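PDB 2VLA: restriction endonuclease R.BpuJI from Bacillus pumilus, which probably cleaves DNA as an endonuclease, and is represented here by its recognition domain, caught in complex with cognate DNA. Local coordinates for residues I13-A18 against E71-F77; F253-Y258 against F269-W273; L142-L146 against I240-A244; Q154-I160 against N228-L232. All coordinates share one frame; numbering follows the deposited sequence. Where two conformers were deposited one is given.

Interaction 1 (I13-A18 against E71-F77). With nucleotides of chain C; nucleotides of chain B.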
# COMPACT_ATOMS: atom_id res chain seq x y z
N ILE A 13 5.63 -2.09 2.77
CA ILE A 13 4.75 -2.72 1.82
C ILE A 13 5.64 -3.48 0.84
O ILE A 13 6.86 -3.27 0.80
CB ILE A 13 3.84 -1.72 1.08
CG1 ILE A 13 4.66 -0.74 0.21
CG2 ILE A 13 2.95 -0.93 2.10
CD1 ILE A 13 3.88 -0.15 -0.93
N ILE A 14 5.03 -4.36 0.08
CA ILE A 14 5.70 -5.18 -0.92
C ILE A 14 6.45 -4.28 -1.88
O ILE A 14 6.00 -3.19 -2.23
CB ILE A 14 4.68 -6.08 -1.65
CG1 ILE A 14 4.30 -7.27 -0.73
CG2 ILE A 14 5.22 -6.58 -3.01
CD1 ILE A 14 3.12 -8.04 -1.18
N ARG A 15 7.66 -4.72 -2.24
CA ARG A 15 8.52 -3.95 -3.13
C ARG A 15 8.06 -4.07 -4.58
O ARG A 15 7.73 -5.14 -5.04
CB ARG A 15 9.96 -4.42 -2.96
CG ARG A 15 10.99 -3.56 -3.70
CD ARG A 15 12.43 -3.83 -3.24
NE ARG A 15 12.63 -3.31 -1.89
CZ ARG A 15 13.79 -3.29 -1.27
NH1 ARG A 15 14.89 -3.76 -1.88
NH2 ARG A 15 13.89 -2.79 -0.06
N GLY A 16 7.98 -2.93 -5.26
CA GLY A 16 7.37 -2.88 -6.59
C GLY A 16 8.12 -3.58 -7.70
O GLY A 16 9.35 -3.81 -7.60
N LYS A 17 7.37 -3.97 -8.72
CA LYS A 17 7.95 -4.51 -9.94
C LYS A 17 7.35 -3.94 -11.22
O LYS A 17 7.84 -4.23 -12.31
CB LYS A 17 7.80 -6.04 -9.99
CG LYS A 17 8.32 -6.76 -8.76
CD LYS A 17 8.00 -8.24 -8.85
CE LYS A 17 8.04 -8.90 -7.51
NZ LYS A 17 9.44 -9.05 -6.96
N ALA A 18 6.29 -3.13 -11.11
CA ALA A 18 5.48 -2.79 -12.28
C ALA A 18 5.43 -1.29 -12.62
O ALA A 18 4.77 -0.90 -13.56
CB ALA A 18 4.06 -3.33 -12.12
N GLU A 71 3.55 -11.72 -5.70
CA GLU A 71 3.74 -10.48 -4.95
C GLU A 71 2.93 -9.33 -5.48
O GLU A 71 2.43 -8.50 -4.69
CB GLU A 71 5.20 -10.05 -4.94
CG GLU A 71 6.18 -11.03 -4.30
CD GLU A 71 7.54 -10.38 -4.08
OE1 GLU A 71 7.62 -9.46 -3.24
OE2 GLU A 71 8.54 -10.76 -4.79
N ILE A 72 2.84 -9.22 -6.80
CA ILE A 72 2.29 -8.01 -7.42
C ILE A 72 0.87 -8.26 -7.91
O ILE A 72 -0.07 -7.66 -7.40
CB ILE A 72 3.21 -7.45 -8.57
CG1 ILE A 72 4.63 -7.21 -8.03
CG2 ILE A 72 2.61 -6.17 -9.11
CD1 ILE A 72 4.73 -6.21 -6.85
N ALA A 73 0.70 -9.17 -8.83
CA ALA A 73 -0.64 -9.48 -9.31
C ALA A 73 -1.52 -10.01 -8.15
O ALA A 73 -2.67 -9.60 -8.01
CB ALA A 73 -0.58 -10.49 -10.46
N GLY A 74 -0.97 -10.89 -7.33
CA GLY A 74 -1.73 -11.47 -6.21
C GLY A 74 -1.86 -10.53 -5.01
O GLY A 74 -2.96 -10.02 -4.71
N LYS A 75 -0.76 -10.28 -4.32
CA LYS A 75 -0.84 -9.56 -3.04
C LYS A 75 -1.01 -8.04 -3.21
O LYS A 75 -2.03 -7.47 -2.81
CB LYS A 75 0.36 -9.86 -2.19
CG LYS A 75 0.46 -11.29 -1.77
CD LYS A 75 -0.52 -11.62 -0.65
CE LYS A 75 -0.29 -13.02 -0.08
NZ LYS A 75 -1.04 -13.24 1.19
N LEU A 76 -0.04 -7.37 -3.83
CA LEU A 76 -0.02 -5.92 -3.75
C LEU A 76 -1.17 -5.30 -4.55
O LEU A 76 -1.78 -4.31 -4.11
CB LEU A 76 1.32 -5.36 -4.22
CG LEU A 76 1.50 -3.84 -4.11
CD1 LEU A 76 1.43 -3.39 -2.65
CD2 LEU A 76 2.87 -3.44 -4.76
N PHE A 77 -1.43 -5.80 -5.76
CA PHE A 77 -2.51 -5.24 -6.57
C PHE A 77 -3.86 -5.94 -6.38
O PHE A 77 -4.86 -5.46 -6.87
CB PHE A 77 -2.16 -5.25 -8.04
CG PHE A 77 -1.05 -4.28 -8.45
CD1 PHE A 77 -0.46 -3.42 -7.53
CD2 PHE A 77 -0.61 -4.23 -9.77
CE1 PHE A 77 0.56 -2.56 -7.93
CE2 PHE A 77 0.38 -3.37 -10.16
CZ PHE A 77 0.97 -2.53 -9.25
P DA C 4 9.68 -1.10 -10.92
OP1 DA C 4 9.65 -0.32 -12.11
OP2 DA C 4 8.50 -1.22 -10.03
O5' DA C 4 10.28 -2.51 -11.19
C5' DA C 4 11.28 -2.64 -12.23
C4' DA C 4 12.23 -3.75 -11.87
O4' DA C 4 13.12 -3.35 -10.80
C3' DA C 4 11.56 -5.05 -11.38
O3' DA C 4 12.31 -6.14 -11.87
C2' DA C 4 11.71 -4.93 -9.88
C1' DA C 4 13.10 -4.33 -9.76
N9 DA C 4 13.40 -3.69 -8.51
C8 DA C 4 12.53 -3.00 -7.68
N7 DA C 4 13.12 -2.50 -6.62
C5 DA C 4 14.45 -2.86 -6.74
C6 DA C 4 15.57 -2.63 -5.94
N6 DA C 4 15.60 -1.94 -4.81
N1 DA C 4 16.76 -3.14 -6.40
C2 DA C 4 16.77 -3.85 -7.56
N3 DA C 4 15.80 -4.10 -8.39
C4 DA C 4 14.63 -3.59 -7.91
P DC B 5 3.44 -13.99 -1.58
OP1 DC B 5 2.10 -14.56 -1.86
OP2 DC B 5 4.17 -13.31 -2.66
O5' DC B 5 3.30 -13.09 -0.26
C5' DC B 5 3.98 -11.87 -0.13
C4' DC B 5 4.95 -11.90 1.01
O4' DC B 5 5.96 -12.93 0.76
C3' DC B 5 5.73 -10.62 1.23
O3' DC B 5 6.12 -10.53 2.60
C2' DC B 5 6.90 -10.85 0.27
C1' DC B 5 7.22 -12.30 0.60
N1 DC B 5 8.01 -12.98 -0.43
C2 DC B 5 9.30 -13.46 -0.13
O2 DC B 5 9.73 -13.36 1.03
N3 DC B 5 10.02 -14.06 -1.13
C4 DC B 5 9.52 -14.15 -2.35
N4 DC B 5 10.27 -14.75 -3.30
C5 DC B 5 8.25 -13.65 -2.69
C6 DC B 5 7.53 -13.09 -1.70
P DC B 7 12.86 -7.36 5.11
OP1 DC B 7 13.47 -7.58 6.43
OP2 DC B 7 11.88 -6.27 4.96
O5' DC B 7 13.97 -7.13 3.98
C5' DC B 7 15.10 -8.00 3.90
C4' DC B 7 15.94 -7.68 2.68
O4' DC B 7 15.21 -8.04 1.46
C3' DC B 7 16.29 -6.20 2.49
O3' DC B 7 17.63 -6.09 2.07
C2' DC B 7 15.39 -5.75 1.35
C1' DC B 7 15.40 -7.00 0.51
N1 DC B 7 14.35 -7.16 -0.51
C2 DC B 7 14.68 -7.83 -1.69
O2 DC B 7 15.85 -8.18 -1.86
N3 DC B 7 13.73 -8.03 -2.62
C4 DC B 7 12.47 -7.66 -2.36
N4 DC B 7 11.54 -7.88 -3.28
C5 DC B 7 12.12 -6.99 -1.16
C6 DC B 7 13.08 -6.76 -0.27
O HOH W 1 8.65 -7.35 -1.76
O HOH W 2 8.88 -7.47 -4.79
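Lys17 and Glu71 cross at about a right angle where loop 13-18 meets helix 62-76 in the DNA-reading surface of the recognition domain, at a pi-type turn, 71-76, that Glu71 begins. The lysine chain runs extended over the flank of Ile72, its CD 3.6 Å from Ile72 CG1, and then bends at its last torsion (chi4 -72°). This brings Lys17 NZ to within 2.9 Å of Glu71 OE2, above the carboxylate plane, in a salt bridge; the same oxygen also accepts from the N4 of a cytosine base. Glu71 OE1 accepts a hydrogen bond from a water that in turn accepts from Arg15 N, linking the carboxylate to the loop backbone. Arg15 points away from the helix: its guanidinium lies with one face over DC7 of chain B, whose C6 is 3.7 Å from Arg15 CZ, while NH1 makes a hydrogen bond to the O6 of a guanine base. A leucine here would lack the flat group over DC7 and would probably leave that guanine O6 without this donor. Ile14, branched and apolar, faces the helix instead, and its CD1 presses to 3.5 Å from Lys75 CB, a tight fit.

Interaction 2 (F253-Y258 against F269-W273)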
# COMPACT_ATOMS: atom_id res chain seq x y z
N PHE A 253 -10.59 -4.06 8.04
CA PHE A 253 -10.24 -5.45 8.28
C PHE A 253 -9.52 -5.58 9.63
O PHE A 253 -8.52 -4.93 9.88
CB PHE A 253 -9.36 -5.99 7.14
CG PHE A 253 -8.95 -7.41 7.31
CD1 PHE A 253 -9.79 -8.45 6.91
CD2 PHE A 253 -7.73 -7.73 7.89
CE1 PHE A 253 -9.40 -9.77 7.07
CE2 PHE A 253 -7.35 -9.05 8.05
CZ PHE A 253 -8.20 -10.07 7.65
N ASN A 254 -10.11 -6.37 10.53
CA ASN A 254 -9.61 -6.46 11.89
C ASN A 254 -8.64 -7.63 12.09
O ASN A 254 -9.07 -8.80 12.24
CB ASN A 254 -10.80 -6.60 12.86
CG ASN A 254 -10.38 -6.63 14.28
OD1 ASN A 254 -9.22 -6.50 14.60
ND2 ASN A 254 -11.35 -6.83 15.17
N ALA A 255 -7.34 -7.32 12.11
CA ALA A 255 -6.31 -8.34 12.24
C ALA A 255 -6.25 -8.92 13.65
O ALA A 255 -5.65 -9.96 13.90
CB ALA A 255 -4.95 -7.75 11.86
N TYR A 256 -6.88 -8.23 14.57
CA TYR A 256 -6.73 -8.52 16.00
C TYR A 256 -7.73 -9.58 16.49
O TYR A 256 -7.72 -9.95 17.66
CB TYR A 256 -6.82 -7.23 16.80
CG TYR A 256 -5.61 -6.35 16.60
CD1 TYR A 256 -5.53 -5.47 15.51
CD2 TYR A 256 -4.50 -6.48 17.40
CE1 TYR A 256 -4.40 -4.70 15.27
CE2 TYR A 256 -3.35 -5.73 17.16
CZ TYR A 256 -3.31 -4.83 16.08
OH TYR A 256 -2.17 -4.10 15.84
N LYS A 257 -8.56 -10.10 15.60
CA LYS A 257 -9.50 -11.16 15.97
C LYS A 257 -8.96 -12.54 15.57
O LYS A 257 -9.67 -13.53 15.66
CB LYS A 257 -10.85 -10.92 15.33
CG LYS A 257 -10.89 -11.20 13.84
CD LYS A 257 -12.26 -10.96 13.27
CE LYS A 257 -12.31 -11.27 11.78
NZ LYS A 257 -13.63 -10.92 11.16
N TYR A 258 -7.73 -12.58 15.08
CA TYR A 258 -7.11 -13.83 14.72
C TYR A 258 -6.05 -14.24 15.74
O TYR A 258 -5.33 -13.40 16.27
CB TYR A 258 -6.48 -13.71 13.32
CG TYR A 258 -7.48 -13.43 12.23
CD1 TYR A 258 -7.86 -12.12 11.92
CD2 TYR A 258 -8.08 -14.46 11.52
CE1 TYR A 258 -8.80 -11.86 10.96
CE2 TYR A 258 -9.00 -14.21 10.54
CZ TYR A 258 -9.38 -12.91 10.27
OH TYR A 258 -10.31 -12.65 9.26
N PHE A 269 -6.83 -15.91 8.14
CA PHE A 269 -6.34 -14.54 8.09
C PHE A 269 -6.03 -14.14 6.66
O PHE A 269 -6.51 -13.12 6.18
CB PHE A 269 -5.11 -14.39 8.96
CG PHE A 269 -4.49 -13.04 8.90
CD1 PHE A 269 -5.04 -11.97 9.53
CD2 PHE A 269 -3.31 -12.85 8.18
CE1 PHE A 269 -4.45 -10.73 9.50
CE2 PHE A 269 -2.73 -11.60 8.12
CZ PHE A 269 -3.30 -10.55 8.79
N PHE A 270 -5.21 -14.94 5.98
CA PHE A 270 -4.78 -14.57 4.65
C PHE A 270 -5.90 -14.68 3.63
O PHE A 270 -5.98 -13.86 2.72
CB PHE A 270 -3.58 -15.41 4.23
CG PHE A 270 -2.34 -15.08 5.00
CD1 PHE A 270 -1.70 -13.87 4.82
CD2 PHE A 270 -1.83 -15.96 5.94
CE1 PHE A 270 -0.59 -13.55 5.55
CE2 PHE A 270 -0.71 -15.65 6.65
CZ PHE A 270 -0.08 -14.44 6.45
N LYS A 271 -6.80 -15.64 3.81
CA LYS A 271 -7.93 -15.79 2.91
C LYS A 271 -8.91 -14.64 3.06
O LYS A 271 -9.37 -14.06 2.07
CB LYS A 271 -8.65 -17.12 3.16
CG LYS A 271 -9.69 -17.44 2.11
N ASP A 272 -9.24 -14.31 4.31
CA ASP A 272 -10.16 -13.23 4.59
C ASP A 272 -9.58 -11.89 4.15
O ASP A 272 -10.30 -11.03 3.65
CB ASP A 272 -10.48 -13.17 6.09
CG ASP A 272 -11.20 -14.41 6.59
OD1 ASP A 272 -11.79 -15.16 5.79
OD2 ASP A 272 -11.22 -14.60 7.82
N TRP A 273 -8.27 -11.70 4.36
CA TRP A 273 -7.64 -10.47 3.89
C TRP A 273 -7.82 -10.32 2.38
O TRP A 273 -8.18 -9.25 1.88
CB TRP A 273 -6.15 -10.41 4.24
CG TRP A 273 -5.46 -9.34 3.41
CD1 TRP A 273 -4.75 -9.52 2.25
CD2 TRP A 273 -5.56 -7.93 3.59
NE1 TRP A 273 -4.37 -8.31 1.72
CE2 TRP A 273 -4.86 -7.31 2.53
CE3 TRP A 273 -6.14 -7.12 4.58
CZ2 TRP A 273 -4.75 -5.96 2.42
CZ3 TRP A 273 -6.04 -5.78 4.47
CH2 TRP A 273 -5.36 -5.19 3.38
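Phe253 and Tyr258 reach across to Phe269, Asp272 and Trp273 on helix 263-278, mainly through aromatic contacts. Phe253 holds CG anti to the backbone N, which carries its ring toward the helix. Two of the ring pairs are T-shaped. Trp273 turns the edge of its six-membered ring to the face of Phe253, with the planes at 83° and Trp273 CE3 3.7 Å from Phe253 CD2. Phe269 likewise sets its edge against the face of Tyr258, with the planes at 79° and the ring centroids 5.3 Å apart. Phe253 and Phe269 meet less regularly, CE2 of the former lying 3.7 Å from CE1 of the latter. The helix backbone joins in by CH-pi contact: Trp273 CA sits over the Phe253 ring, and Phe269 CA lies 4.0 Å from the centroid of the Tyr258 ring. Together the four rings make an aromatic cluster that ties the loop preceding the helix to the helix itself, as flat, rigid groups offering both faces and edges can do. Within that loop Asn254 OD1 accepts from Tyr256 N in an Asx turn, at the start of the 3-10 segment 255-257. Ala255, small enough to fit at the edge of the Phe269 ring, brings its CB to CE1. The polar contact is one short hydrogen bond: Tyr258 OH donates to the anti lone pair of Asp272 OD2, 2.6 Å away.

Interaction 3 (L142-L146 against I240-A244)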
# COMPACT_ATOMS: atom_id res chain seq x y z
N LEU A 142 -3.57 11.80 3.23
CA LEU A 142 -4.34 12.82 2.58
C LEU A 142 -4.81 13.90 3.61
O LEU A 142 -4.76 15.08 3.33
CB LEU A 142 -5.54 12.19 1.87
CG LEU A 142 -5.17 11.41 0.60
CD1 LEU A 142 -6.44 10.75 0.08
CD2 LEU A 142 -4.51 12.32 -0.50
N GLN A 143 -5.26 13.47 4.80
CA GLN A 143 -5.65 14.43 5.80
C GLN A 143 -4.47 15.27 6.32
O GLN A 143 -4.61 16.46 6.55
CB GLN A 143 -6.37 13.74 6.96
CG GLN A 143 -6.95 14.72 8.01
CD GLN A 143 -8.11 15.52 7.49
OE1 GLN A 143 -8.72 15.17 6.50
NE2 GLN A 143 -8.50 16.53 8.25
N VAL A 144 -3.31 14.64 6.49
CA VAL A 144 -2.11 15.38 6.87
C VAL A 144 -1.79 16.47 5.80
O VAL A 144 -1.50 17.62 6.13
CB VAL A 144 -0.91 14.43 7.05
CG1 VAL A 144 0.44 15.20 7.09
CG2 VAL A 144 -1.06 13.59 8.30
N LEU A 145 -1.89 16.10 4.53
CA LEU A 145 -1.61 17.06 3.45
C LEU A 145 -2.65 18.19 3.42
O LEU A 145 -2.29 19.36 3.20
CB LEU A 145 -1.55 16.33 2.10
CG LEU A 145 -0.34 15.41 1.90
CD1 LEU A 145 -0.53 14.57 0.66
CD2 LEU A 145 0.97 16.22 1.82
N LEU A 146 -3.93 17.85 3.63
CA LEU A 146 -4.98 18.89 3.70
C LEU A 146 -4.69 19.84 4.84
O LEU A 146 -4.78 21.05 4.70
CB LEU A 146 -6.36 18.27 3.89
CG LEU A 146 -6.99 17.63 2.66
CD1 LEU A 146 -8.17 16.79 3.09
CD2 LEU A 146 -7.42 18.67 1.63
N ILE A 240 -10.12 13.31 -3.11
CA ILE A 240 -9.26 13.59 -1.96
C ILE A 240 -10.09 13.69 -0.69
O ILE A 240 -9.77 13.07 0.33
CB ILE A 240 -8.47 14.89 -2.15
CG1 ILE A 240 -7.39 14.70 -3.24
CG2 ILE A 240 -7.83 15.32 -0.84
CD1 ILE A 240 -6.81 16.02 -3.74
N ASN A 241 -11.16 14.45 -0.74
CA ASN A 241 -11.95 14.65 0.46
C ASN A 241 -12.68 13.37 0.92
O ASN A 241 -12.74 13.08 2.13
CB ASN A 241 -12.92 15.81 0.28
CG ASN A 241 -12.28 17.16 0.62
OD1 ASN A 241 -11.83 17.37 1.75
ND2 ASN A 241 -12.22 18.05 -0.34
N TYR A 242 -13.23 12.62 -0.01
CA TYR A 242 -13.90 11.40 0.33
C TYR A 242 -12.95 10.45 1.07
O TYR A 242 -13.29 9.95 2.16
CB TYR A 242 -14.48 10.73 -0.92
CG TYR A 242 -15.06 9.37 -0.64
CD1 TYR A 242 -16.29 9.23 0.04
CD2 TYR A 242 -14.36 8.22 -0.98
CE1 TYR A 242 -16.83 7.97 0.28
CE2 TYR A 242 -14.88 6.96 -0.76
CZ TYR A 242 -16.10 6.84 -0.09
OH TYR A 242 -16.61 5.59 0.15
N ILE A 243 -11.76 10.23 0.52
CA ILE A 243 -10.87 9.29 1.10
C ILE A 243 -10.28 9.82 2.40
O ILE A 243 -10.13 9.08 3.37
CB ILE A 243 -9.75 8.89 0.09
CG1 ILE A 243 -10.38 8.24 -1.15
CG2 ILE A 243 -8.75 7.96 0.73
CD1 ILE A 243 -9.39 8.00 -2.30
N ALA A 244 -9.92 11.11 2.42
CA ALA A 244 -9.31 11.71 3.62
C ALA A 244 -10.21 11.57 4.84
O ALA A 244 -9.72 11.45 5.94
CB ALA A 244 -9.02 13.17 3.39
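Leu142 and Leu146, one turn apart, share a first torsion (chi1 -73° and -76°) that sets CG beside the backbone N and opposite the carbonyl carbon, sending both forked ends across to Ala244, Ile240 and Ile243. The arrangement is a helix-helix packing of helix 137-150 on helix 237-244; the axes of segments 142-146 and 240-244 pass 9.5 Å apart, with 120° between their N-to-C directions. Ala244 allows this approach: with nothing beyond CB, it lets its CA come to 5.1 Å from Gln143 CA. Its methyl is met by three residues, Leu142 through CB at 3.9 Å, Leu146 through CD1, and the amide oxygen OE1 of Gln143. Gln143 suits the partly exposed border of the patch, since its chain, bent at the second torsion, turns the amide back so that OE1 lies by the methyl. Deeper in, Leu142 CD1 lies against the beta-branched Ile243, 3.7 Å from its CG2, and the two side chains meet at a slant. The other branch of Leu146 turns toward Ile240, so one leucine spans successive turns of the partner helix. No hydrogen bond crosses this interface; its cohesion is apolar. Leu232 of strand 230-232 touches both leucines, extending the core beyond the helices. At the outer rim Leu146 CD1 stands 3.9 Å from the side-chain oxygen OD1 of Asn241.

Interaction 4 (Q154-I160 against N228-L232)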
# COMPACT_ATOMS: atom_id res chain seq x y z
N GLN A 154 4.03 23.34 3.35
CA GLN A 154 4.08 22.21 2.46
C GLN A 154 5.09 21.20 2.97
O GLN A 154 6.03 21.57 3.66
CB GLN A 154 4.45 22.68 1.05
CG GLN A 154 3.40 23.60 0.45
CD GLN A 154 3.86 24.27 -0.79
OE1 GLN A 154 4.88 24.97 -0.79
NE2 GLN A 154 3.11 24.11 -1.86
N LEU A 155 4.84 19.93 2.69
CA LEU A 155 5.63 18.84 3.23
C LEU A 155 6.49 18.17 2.17
O LEU A 155 6.07 18.03 1.02
CB LEU A 155 4.72 17.78 3.84
CG LEU A 155 3.75 18.27 4.92
CD1 LEU A 155 3.02 17.09 5.47
CD2 LEU A 155 4.52 18.99 5.98
N SER A 156 7.64 17.71 2.60
CA SER A 156 8.52 16.92 1.75
C SER A 156 8.24 15.44 1.94
O SER A 156 7.56 15.03 2.90
CB SER A 156 9.97 17.20 2.09
OG SER A 156 10.28 16.63 3.36
N LYS A 157 8.79 14.63 1.06
CA LYS A 157 8.71 13.19 1.20
C LYS A 157 9.36 12.74 2.50
O LYS A 157 8.91 11.77 3.12
CB LYS A 157 9.38 12.51 0.01
CG LYS A 157 9.46 11.00 0.12
CD LYS A 157 9.91 10.39 -1.20
CE LYS A 157 11.07 11.16 -1.81
NZ LYS A 157 12.38 10.53 -1.52
N ASP A 158 10.45 13.39 2.89
CA ASP A 158 11.13 13.05 4.14
C ASP A 158 10.26 13.37 5.37
O ASP A 158 10.29 12.64 6.35
CB ASP A 158 12.51 13.79 4.24
CG ASP A 158 13.56 13.23 3.26
OD1 ASP A 158 13.58 12.00 3.03
OD2 ASP A 158 14.40 14.04 2.76
N ASP A 159 9.52 14.46 5.30
CA ASP A 159 8.57 14.80 6.37
C ASP A 159 7.53 13.70 6.52
O ASP A 159 7.26 13.23 7.62
CB ASP A 159 7.84 16.10 6.06
CG ASP A 159 8.73 17.32 6.15
OD1 ASP A 159 9.69 17.32 6.96
OD2 ASP A 159 8.40 18.34 5.46
N ILE A 160 6.96 13.26 5.40
CA ILE A 160 5.94 12.23 5.44
C ILE A 160 6.54 10.89 5.90
O ILE A 160 5.89 10.11 6.60
CB ILE A 160 5.25 12.07 4.08
CG1 ILE A 160 4.55 13.38 3.69
CG2 ILE A 160 4.25 10.94 4.12
CD1 ILE A 160 4.07 13.41 2.24
N ASN A 228 11.08 18.25 -4.40
CA ASN A 228 11.13 18.97 -3.14
C ASN A 228 9.94 18.59 -2.23
O ASN A 228 10.09 18.54 -1.01
CB ASN A 228 11.06 20.50 -3.38
CG ASN A 228 12.30 21.06 -4.06
OD1 ASN A 228 12.26 22.14 -4.65
ND2 ASN A 228 13.39 20.37 -3.94
N LEU A 229 8.76 18.37 -2.82
CA LEU A 229 7.49 18.44 -2.07
C LEU A 229 6.53 17.39 -2.51
O LEU A 229 6.57 16.94 -3.67
CB LEU A 229 6.86 19.80 -2.28
CG LEU A 229 7.59 20.98 -1.68
CD1 LEU A 229 6.81 22.26 -1.98
CD2 LEU A 229 7.82 20.80 -0.17
N VAL A 230 5.61 17.02 -1.60
CA VAL A 230 4.45 16.24 -1.97
C VAL A 230 3.24 17.14 -1.88
O VAL A 230 2.96 17.70 -0.81
CB VAL A 230 4.28 15.07 -0.98
CG1 VAL A 230 2.97 14.31 -1.27
CG2 VAL A 230 5.49 14.13 -1.03
N LYS A 231 2.52 17.31 -2.99
CA LYS A 231 1.38 18.25 -3.05
C LYS A 231 0.11 17.57 -3.53
O LYS A 231 0.15 16.70 -4.37
CB LYS A 231 1.71 19.41 -3.98
CG LYS A 231 2.88 20.27 -3.51
CD LYS A 231 3.30 21.27 -4.56
CE LYS A 231 2.25 22.35 -4.75
NZ LYS A 231 2.69 23.39 -5.71
N LEU A 232 -1.04 17.97 -2.96
CA LEU A 232 -2.31 17.51 -3.43
C LEU A 232 -2.62 18.02 -4.82
O LEU A 232 -2.29 19.14 -5.16
CB LEU A 232 -3.44 17.93 -2.47
CG LEU A 232 -3.39 17.27 -1.09
CD1 LEU A 232 -4.28 18.04 -0.08
CD2 LEU A 232 -3.84 15.80 -1.12
O HOH W 3 2.54 19.46 1.15
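Val230, Gln154 and Leu229 carry most of this contact between the start of helix 157-165 and strand 230-232. Val230 is held at both backbone and side chain. Its N donates to Leu155 O at 2.8 Å in a nearly straight bond, and a water accepting from Leu155 N and donating to Val230 O joins the two backbones a second time. From the helix side, in the conformer given, Ile160 CD1 lies 3.6 Å from Val230 CB and CG2, a slanting meeting of two beta-branched side chains; Ile223 also touches the valine. Gln154, on the exposed side, reaches across Leu229 at about a right angle: its OE1 is 3.5 Å from Leu229 CD1, and its NE2 rests beside the aliphatic CE of Lys231. A long, flexible amide chain fits such a rim, covering apolar carbon while its polar amide can stay at the exposed edge. Leu229, its CG beside the backbone N (chi1 -68°), spreads its two methyls against Gln154 and Leu155, CD2 lying 3.5 Å from Leu155 O. An alanine here would remove both methyls and is likely to leave a gap beside Gln154, whose amide would be freer to turn. Next to them Ser156 is the N-cap: its OG accepts from Asp159 N at 3.0 Å, and Ser156 N donates back to Asp159 OD2, which also forms a salt bridge with Arg188. The contact thus pairs a capping box with a docked beta-hairpin, 223-225 and 230-232, consistent with the wing of a winged helix-turn-helix fold.

How the interactions relate
From the N terminus, interaction 1 closes first, bringing helix 62-76 back onto the loop before helix 22-36. Interaction 3 opens next, on helix 137-150, and closes at helix 237-244; interaction 4 is nested inside that loop, joining the start of helix 157-165 to strand 230-232. These two touch directly, Val144 on Leu155 and Leu145 on Val230, and so share one hydrophobic core. Interaction 2 follows in series, closing a short loop near the C terminus. It lies about 32 Å from interaction 4, between centres, on the other side of the chain's centre, yet it meets interaction 1 where Phe270 packs on Lys75.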